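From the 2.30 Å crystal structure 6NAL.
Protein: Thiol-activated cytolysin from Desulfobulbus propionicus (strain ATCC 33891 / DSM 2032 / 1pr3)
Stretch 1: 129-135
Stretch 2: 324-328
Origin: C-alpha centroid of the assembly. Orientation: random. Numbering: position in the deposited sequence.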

# COMPACT_ATOMS: atom_id res chain seq x y z
N LEU A 129 -13.31 6.12 -52.66
CA LEU A 129 -11.95 5.70 -52.34
C LEU A 129 -11.09 5.62 -53.60
O LEU A 129 -9.92 6.01 -53.60
CB LEU A 129 -11.97 4.35 -51.64
CG LEU A 129 -12.04 4.34 -50.11
CD1 LEU A 129 -12.07 2.89 -49.68
CD2 LEU A 129 -10.87 5.05 -49.57
N SER A 130 -11.66 5.07 -54.69
CA SER A 130 -10.94 4.97 -55.95
C SER A 130 -10.51 6.34 -56.43
O SER A 130 -9.35 6.55 -56.78
CB SER A 130 -11.81 4.27 -56.98
OG SER A 130 -11.93 2.90 -56.64
N LYS A 131 -11.42 7.31 -56.41
CA LYS A 131 -11.07 8.63 -56.92
C LYS A 131 -10.02 9.27 -56.03
O LYS A 131 -9.25 10.11 -56.50
CB LYS A 131 -12.31 9.51 -57.03
CG LYS A 131 -13.50 8.94 -57.88
CD LYS A 131 -13.07 8.02 -59.04
CE LYS A 131 -14.23 7.15 -59.59
NZ LYS A 131 -15.54 7.84 -59.50
N TRP A 132 -9.95 8.88 -54.76
CA TRP A 132 -8.97 9.54 -53.93
C TRP A 132 -7.58 8.96 -54.13
O TRP A 132 -6.61 9.71 -54.15
CB TRP A 132 -9.31 9.48 -52.45
CG TRP A 132 -8.43 10.42 -51.65
CD1 TRP A 132 -8.37 11.80 -51.75
CD2 TRP A 132 -7.49 10.05 -50.67
NE1 TRP A 132 -7.46 12.30 -50.85
CE2 TRP A 132 -6.91 11.24 -50.17
CE3 TRP A 132 -7.09 8.83 -50.13
CZ2 TRP A 132 -5.95 11.23 -49.17
CZ3 TRP A 132 -6.14 8.82 -49.14
CH2 TRP A 132 -5.57 10.01 -48.67
N PHE A 133 -7.45 7.63 -54.21
CA PHE A 133 -6.10 7.16 -54.49
C PHE A 133 -5.86 6.95 -55.99
O PHE A 133 -4.69 6.90 -56.41
CB PHE A 133 -5.68 5.91 -53.65
CG PHE A 133 -6.65 4.76 -53.61
CD1 PHE A 133 -7.17 4.21 -54.78
CD2 PHE A 133 -6.99 4.19 -52.38
CE1 PHE A 133 -8.04 3.12 -54.71
CE2 PHE A 133 -7.86 3.11 -52.30
CZ PHE A 133 -8.39 2.57 -53.47
N ASP A 134 -6.89 6.97 -56.85
CA ASP A 134 -6.59 7.19 -58.26
C ASP A 134 -6.06 8.60 -58.52
O ASP A 134 -5.81 8.94 -59.67
CB ASP A 134 -7.81 6.96 -59.15
CG ASP A 134 -7.77 5.61 -59.85
OD1 ASP A 134 -8.43 5.44 -60.90
OD2 ASP A 134 -7.11 4.68 -59.32
N SER A 135 -5.92 9.42 -57.47
CA SER A 135 -5.38 10.77 -57.58
C SER A 135 -4.14 10.98 -56.72
O SER A 135 -3.71 12.13 -56.55
CB SER A 135 -6.46 11.80 -57.21
OG SER A 135 -6.34 12.29 -55.89
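Stretch 2 324-328: LLSRT

How does the second stretch lie on the first? Residues 129-133 are the last part of a helix that begins earlier in the chain, and 134-135 continue as loop. Residues 325-328 have no regular secondary structure; S326 is almost fully extended, with phi/psi of -158/-177°, and R327 turns to -73/-30°. The two backbones stay apart, the nearest CA pairs being F133 CA to S326 CA at 7.1 Å and S130 CA to R327 CA at 7.3 Å. The step from S326 to R327 thus corresponds to a step back along the helix from F133 to S130, one turn earlier, so in this register stretch 2 steps back along the helix as it crosses it obliquely. No hydrogen bond joins them, and together they bury 288 Å².

What does the start of stretch 1 contribute? L129 directs its CA-to-CB bond toward the other segment, but its side chain makes no contact; the closest approach, L129 CD2 to L325 CD2, is 5.3 Å. S130 does reach the partner: S130 OG lies 3.3 Å from R327 NH1, but the angle is too poor for a hydrogen bond. That hydroxyl is hydrogen-bonded elsewhere in the structure. K131, whose CA-to-CB bond points away, and W132 make no contact.

Why is F133 the centre of the packing? Its CA-to-CB bond points toward stretch 2, and its chi1 of 49° (p) lays the ring along the backbone from L325 to R327. S326 CA sits over one ring face, 4.0 Å from the centroid of the F133 ring in a CH-pi contact, so it is the backbone of S326 that packs here while its CA-to-CB bond points away. Around this point F133 CD2 comes 3.6 Å from L325 O, and F133 CZ lies 3.5 Å from both S326 C and R327 N. The R327 side chain then extends the contact: F133 CE1 lies over one face of the guanidinium, 3.9 Å from R327 NE.

What happens where the helix gives way to loop? D134 and R327 both have sideways CA-to-CB bonds, yet the ends of their side chains come nearer and form a salt bridge, with D134 OD2 near the plane of the guanidinium at its edge. The modelled separation of D134 OD2 and R327 NH2, 2.1 Å, is too short to be taken literally. S135 stays out of reach of stretch 2 and turns back to its own segment, where S135 OG donates a hydrogen bond to W132 O at 3.1 Å.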

# COMPACT_ATOMS: atom_id res chain seq x y z
N LEU A 324 -0.18 0.50 -47.14
CA LEU A 324 -0.40 0.88 -48.53
C LEU A 324 -1.88 0.68 -48.83
O LEU A 324 -2.32 -0.42 -49.14
CB LEU A 324 0.49 0.02 -49.41
CG LEU A 324 0.83 0.49 -50.82
CD1 LEU A 324 -0.37 0.10 -51.70
CD2 LEU A 324 1.14 1.96 -50.83
N LEU A 325 -2.68 1.72 -48.66
CA LEU A 325 -4.11 1.55 -48.85
C LEU A 325 -4.46 1.66 -50.33
O LEU A 325 -4.04 2.59 -51.04
CB LEU A 325 -4.89 2.57 -48.02
CG LEU A 325 -6.12 1.94 -47.36
CD1 LEU A 325 -5.81 0.84 -46.39
CD2 LEU A 325 -6.90 3.00 -46.64
N SER A 326 -5.23 0.68 -50.80
CA SER A 326 -5.47 0.44 -52.22
C SER A 326 -6.77 -0.36 -52.38
O SER A 326 -7.49 -0.62 -51.41
CB SER A 326 -4.27 -0.29 -52.83
OG SER A 326 -4.36 -1.69 -52.62
N ARG A 327 -7.08 -0.71 -53.63
CA ARG A 327 -8.24 -1.55 -53.92
C ARG A 327 -8.02 -3.00 -53.51
O ARG A 327 -8.98 -3.72 -53.19
CB ARG A 327 -8.56 -1.53 -55.42
CG ARG A 327 -9.40 -0.38 -55.88
CD ARG A 327 -9.31 -0.28 -57.40
NE ARG A 327 -8.42 0.80 -57.80
CZ ARG A 327 -8.76 1.81 -58.61
NH1 ARG A 327 -9.98 1.87 -59.13
NH2 ARG A 327 -7.86 2.75 -58.90
N THR A 328 -6.76 -3.44 -53.55
CA THR A 328 -6.33 -4.78 -53.18
C THR A 328 -6.00 -4.94 -51.70
O THR A 328 -5.88 -6.07 -51.22
CB THR A 328 -5.09 -5.17 -53.98
OG1 THR A 328 -3.96 -4.40 -53.50
CG2 THR A 328 -5.26 -4.88 -55.47